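Glutaredoxin (Methanosarcina mazei, PDB 3NZN) probably acts as a small thiol-disulfide oxidoreductase of the glutaredoxin family, passing electrons to oxidised partners through a redox-active cysteine pair. Local coordinates at residues Trp34-Leu45 with Phe92-Phe103. Sequence-based numbering, arbitrary orientation.
Sequences WCKKTKKLLTDL and FKEKEIRESLGF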
# COMPACT_ATOMS: atom_id res chain seq x y z
N TRP A 34 6.70 -15.31 -2.50
CA TRP A 34 5.64 -16.26 -2.59
C TRP A 34 4.70 -16.03 -3.74
O TRP A 34 4.09 -16.97 -4.26
CB TRP A 34 4.96 -16.45 -1.28
CG TRP A 34 5.86 -16.96 -0.20
CD1 TRP A 34 6.41 -16.25 0.81
CD2 TRP A 34 6.22 -18.33 -0.03
NE1 TRP A 34 7.12 -17.09 1.62
CE2 TRP A 34 7.05 -18.36 1.10
CE3 TRP A 34 6.01 -19.52 -0.76
CZ2 TRP A 34 7.59 -19.53 1.57
CZ3 TRP A 34 6.53 -20.69 -0.25
CH2 TRP A 34 7.30 -20.69 0.89
N CYS A 35 4.57 -14.77 -4.14
CA CYS A 35 3.82 -14.43 -5.34
C CYS A 35 4.53 -15.02 -6.52
O CYS A 35 3.91 -15.62 -7.42
CB CYS A 35 3.65 -12.96 -5.51
SG CYS A 35 2.76 -12.09 -4.24
N LYS A 36 5.86 -14.91 -6.58
CA LYS A 36 6.59 -15.45 -7.71
C LYS A 36 6.49 -16.99 -7.75
O LYS A 36 6.35 -17.59 -8.81
CB LYS A 36 8.03 -15.01 -7.62
CG LYS A 36 8.40 -13.60 -7.90
CD LYS A 36 7.63 -12.80 -9.04
CE LYS A 36 7.37 -11.33 -8.58
NZ LYS A 36 6.35 -11.32 -7.45
N LYS A 37 6.49 -17.61 -6.59
CA LYS A 37 6.36 -19.05 -6.54
C LYS A 37 4.96 -19.46 -7.01
O LYS A 37 4.80 -20.51 -7.66
CB LYS A 37 6.52 -19.57 -5.12
CG LYS A 37 7.87 -19.63 -4.53
CD LYS A 37 8.16 -20.97 -3.82
CE LYS A 37 9.70 -21.12 -3.43
NZ LYS A 37 10.62 -21.89 -4.47
N THR A 38 3.92 -18.72 -6.68
CA THR A 38 2.59 -18.96 -7.19
C THR A 38 2.48 -18.78 -8.66
O THR A 38 1.89 -19.67 -9.36
CB THR A 38 1.60 -18.01 -6.47
OG1 THR A 38 1.70 -18.22 -5.04
CG2 THR A 38 0.16 -18.28 -6.92
N LYS A 39 3.06 -17.74 -9.24
CA LYS A 39 3.12 -17.57 -10.65
C LYS A 39 3.81 -18.77 -11.33
O LYS A 39 3.35 -19.22 -12.36
CB LYS A 39 3.74 -16.23 -10.98
CG LYS A 39 3.89 -15.89 -12.37
CD LYS A 39 4.35 -14.44 -12.61
CE LYS A 39 4.57 -14.17 -14.07
NZ LYS A 39 5.90 -14.76 -14.49
N LYS A 40 4.93 -19.21 -10.76
CA LYS A 40 5.65 -20.37 -11.31
C LYS A 40 4.77 -21.63 -11.28
O LYS A 40 4.83 -22.41 -12.24
CB LYS A 40 6.91 -20.56 -10.56
CG LYS A 40 8.05 -19.69 -10.87
CD LYS A 40 9.19 -19.84 -9.84
CE LYS A 40 10.32 -18.86 -10.18
NZ LYS A 40 10.01 -17.39 -10.24
N LEU A 41 4.02 -21.84 -10.23
CA LEU A 41 3.10 -23.00 -10.16
C LEU A 41 2.10 -22.88 -11.25
O LEU A 41 1.85 -23.91 -11.98
CB LEU A 41 2.50 -23.13 -8.78
CG LEU A 41 1.41 -24.24 -8.65
CD1 LEU A 41 1.98 -25.60 -8.85
CD2 LEU A 41 0.79 -24.12 -7.31
N LEU A 42 1.42 -21.74 -11.44
CA LEU A 42 0.44 -21.58 -12.48
C LEU A 42 1.05 -21.79 -13.85
O LEU A 42 0.41 -22.47 -14.69
CB LEU A 42 -0.23 -20.21 -12.34
CG LEU A 42 -1.01 -19.98 -11.07
CD1 LEU A 42 -1.47 -18.52 -10.87
CD2 LEU A 42 -2.28 -20.85 -10.92
N THR A 43 2.26 -21.32 -14.05
CA THR A 43 2.94 -21.52 -15.30
C THR A 43 3.19 -23.06 -15.51
O THR A 43 2.97 -23.60 -16.58
CB THR A 43 4.26 -20.77 -15.28
OG1 THR A 43 3.99 -19.36 -15.14
CG2 THR A 43 5.09 -20.98 -16.46
N ASP A 44 3.66 -23.71 -14.47
CA ASP A 44 4.04 -25.12 -14.59
C ASP A 44 2.85 -26.02 -14.74
O ASP A 44 3.02 -27.15 -15.27
CB ASP A 44 4.83 -25.53 -13.30
CG ASP A 44 6.24 -24.92 -13.23
OD1 ASP A 44 6.66 -24.32 -14.27
OD2 ASP A 44 6.88 -25.08 -12.19
N LEU A 45 1.65 -25.61 -14.34
CA LEU A 45 0.39 -26.38 -14.54
C LEU A 45 -0.11 -26.20 -15.93
O LEU A 45 -1.00 -26.93 -16.38
CB LEU A 45 -0.63 -26.03 -13.50
CG LEU A 45 -0.35 -26.36 -12.10
CD1 LEU A 45 -1.41 -25.80 -11.13
CD2 LEU A 45 -0.26 -27.85 -11.84
N PHE A 92 0.76 -18.87 -0.98
CA PHE A 92 1.21 -20.01 -1.76
C PHE A 92 0.82 -21.29 -1.06
O PHE A 92 1.40 -21.66 -0.10
CB PHE A 92 2.69 -19.95 -1.98
CG PHE A 92 3.18 -21.10 -2.82
CD1 PHE A 92 2.92 -21.17 -4.18
CD2 PHE A 92 3.89 -22.17 -2.26
CE1 PHE A 92 3.33 -22.24 -4.94
CE2 PHE A 92 4.32 -23.25 -3.05
CZ PHE A 92 4.06 -23.25 -4.36
N LYS A 93 -0.29 -21.87 -1.52
CA LYS A 93 -0.83 -23.08 -1.04
C LYS A 93 -0.88 -24.08 -2.18
O LYS A 93 -1.83 -24.10 -2.93
CB LYS A 93 -2.20 -22.88 -0.45
CG LYS A 93 -2.09 -21.97 0.89
CD LYS A 93 -3.43 -21.70 1.47
CE LYS A 93 -3.87 -22.95 2.24
NZ LYS A 93 -5.20 -22.68 2.96
N GLU A 94 0.17 -24.84 -2.36
CA GLU A 94 0.46 -25.57 -3.59
C GLU A 94 -0.65 -26.63 -3.92
O GLU A 94 -1.20 -26.66 -5.02
CB GLU A 94 1.86 -26.22 -3.48
CG GLU A 94 2.33 -26.94 -4.67
CD GLU A 94 3.84 -27.18 -4.74
OE1 GLU A 94 4.50 -26.85 -3.75
OE2 GLU A 94 4.38 -27.72 -5.70
N LYS A 95 -0.93 -27.49 -2.94
CA LYS A 95 -1.94 -28.52 -3.14
C LYS A 95 -3.34 -27.91 -3.42
O LYS A 95 -4.07 -28.31 -4.31
CB LYS A 95 -1.97 -29.47 -1.97
CG LYS A 95 -3.01 -30.59 -2.14
CD LYS A 95 -2.95 -31.59 -0.96
CE LYS A 95 -3.91 -32.70 -1.03
NZ LYS A 95 -3.63 -33.54 0.23
N GLU A 96 -3.69 -26.89 -2.64
CA GLU A 96 -4.97 -26.28 -2.81
C GLU A 96 -5.13 -25.63 -4.16
O GLU A 96 -6.20 -25.71 -4.77
CB GLU A 96 -5.24 -25.27 -1.66
CG GLU A 96 -6.63 -24.74 -1.68
CD GLU A 96 -6.91 -23.75 -0.54
OE1 GLU A 96 -6.08 -23.59 0.35
OE2 GLU A 96 -7.97 -23.13 -0.54
N ILE A 97 -4.10 -24.97 -4.64
CA ILE A 97 -4.15 -24.34 -5.93
C ILE A 97 -4.32 -25.39 -7.02
O ILE A 97 -5.21 -25.28 -7.86
CB ILE A 97 -2.90 -23.49 -6.21
CG1 ILE A 97 -2.92 -22.25 -5.28
CG2 ILE A 97 -2.83 -23.07 -7.60
CD1 ILE A 97 -1.54 -21.52 -5.21
N ARG A 98 -3.44 -26.44 -7.03
CA ARG A 98 -3.55 -27.45 -8.08
C ARG A 98 -4.87 -28.18 -8.03
O ARG A 98 -5.48 -28.42 -9.09
CB ARG A 98 -2.36 -28.34 -8.14
CG ARG A 98 -2.13 -29.29 -6.97
CD ARG A 98 -2.81 -30.67 -7.22
NE ARG A 98 -2.43 -31.54 -6.18
CZ ARG A 98 -2.85 -32.78 -6.03
NH1 ARG A 98 -3.79 -33.24 -6.79
NH2 ARG A 98 -2.37 -33.51 -5.04
N GLU A 99 -5.37 -28.48 -6.88
CA GLU A 99 -6.65 -29.21 -6.81
C GLU A 99 -7.79 -28.35 -7.30
O GLU A 99 -8.68 -28.75 -8.03
CB GLU A 99 -6.89 -29.72 -5.45
CG GLU A 99 -5.98 -30.86 -5.03
CD GLU A 99 -6.29 -31.58 -3.79
OE1 GLU A 99 -7.07 -31.09 -3.00
OE2 GLU A 99 -5.73 -32.72 -3.62
N SER A 100 -7.79 -27.05 -6.88
CA SER A 100 -8.86 -26.18 -7.28
C SER A 100 -8.90 -26.00 -8.75
O SER A 100 -10.00 -25.83 -9.30
CB SER A 100 -8.66 -24.78 -6.61
OG SER A 100 -8.81 -24.85 -5.22
N LEU A 101 -7.77 -26.07 -9.43
CA LEU A 101 -7.68 -25.93 -10.85
C LEU A 101 -7.92 -27.25 -11.67
O LEU A 101 -7.82 -27.22 -12.88
CB LEU A 101 -6.34 -25.35 -11.21
CG LEU A 101 -6.16 -23.88 -10.82
CD1 LEU A 101 -4.66 -23.46 -10.95
CD2 LEU A 101 -7.03 -22.99 -11.70
N GLY A 102 -8.24 -28.30 -10.94
CA GLY A 102 -8.64 -29.56 -11.61
C GLY A 102 -7.54 -30.54 -11.79
O GLY A 102 -7.73 -31.47 -12.64
N PHE A 103 -6.49 -30.48 -11.04
CA PHE A 103 -5.41 -31.46 -11.04
C PHE A 103 -5.48 -32.40 -9.87
O PHE A 103 -5.72 -32.01 -8.76
CB PHE A 103 -4.07 -30.79 -11.12
CG PHE A 103 -3.85 -29.99 -12.35
CD1 PHE A 103 -3.29 -30.51 -13.52
CD2 PHE A 103 -4.29 -28.63 -12.36
CE1 PHE A 103 -3.09 -29.74 -14.63
CE2 PHE A 103 -4.12 -27.89 -13.52
CZ PHE A 103 -3.52 -28.43 -14.66
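The ring of Phe92 fills a hollow on helix 33-45 formed by Trp34, Lys37, Thr38 and Leu41. With CG anti to the backbone N (chi1 -179°), Phe92 reaches across to the helix. Lys37 CB lies over one face of the ring, offset toward its rim, 4.2 Å from the centroid of the Phe92 ring. At the ring edge, Thr38 OG1 lies 3.3 Å from Phe92 CD1. That hydroxyl donates a hydrogen bond to Trp34 O within its own helix. Trp34 is slid well to one side of Phe92, so the two rings barely overlap; its CE3 sits 3.6 Å from Phe92 CB. Asn2 of a second subunit packs on both aromatic residues.

Further along, Leu41 CD2 is the bump. It fits among Phe92, the start of helix 94-100 and Ile97, 3.8 Å from Ile97 CG2. Ile97 in turn touches Thr38 and Leu42. Leu42 CD2 meets Leu101 CD1 at 3.5 Å, the two side chains crossing at about a right angle. Leu45 ends the row. Its CD1 rests on Leu101 and on Arg98 CB, while its CD2 stands 4.0 Å from the centroid of the Phe103 ring, almost over the centre. A Schellman motif at Gly102 turns the chain after the helix, and Phe103 lies against Leu45.

The segment axes cross at -35°, 10.9 Å apart at closest approach. Met26, Ile89 and Val24 of the central sheet lie beneath Leu42, Ile97 and Leu101. Cys35, disulfide-bonded to Cys32, lies near the start of helix 33-45. This pairing of the CxxC helix with the C-terminal helix on one sheet face is typical of the thioredoxin fold of glutaredoxins.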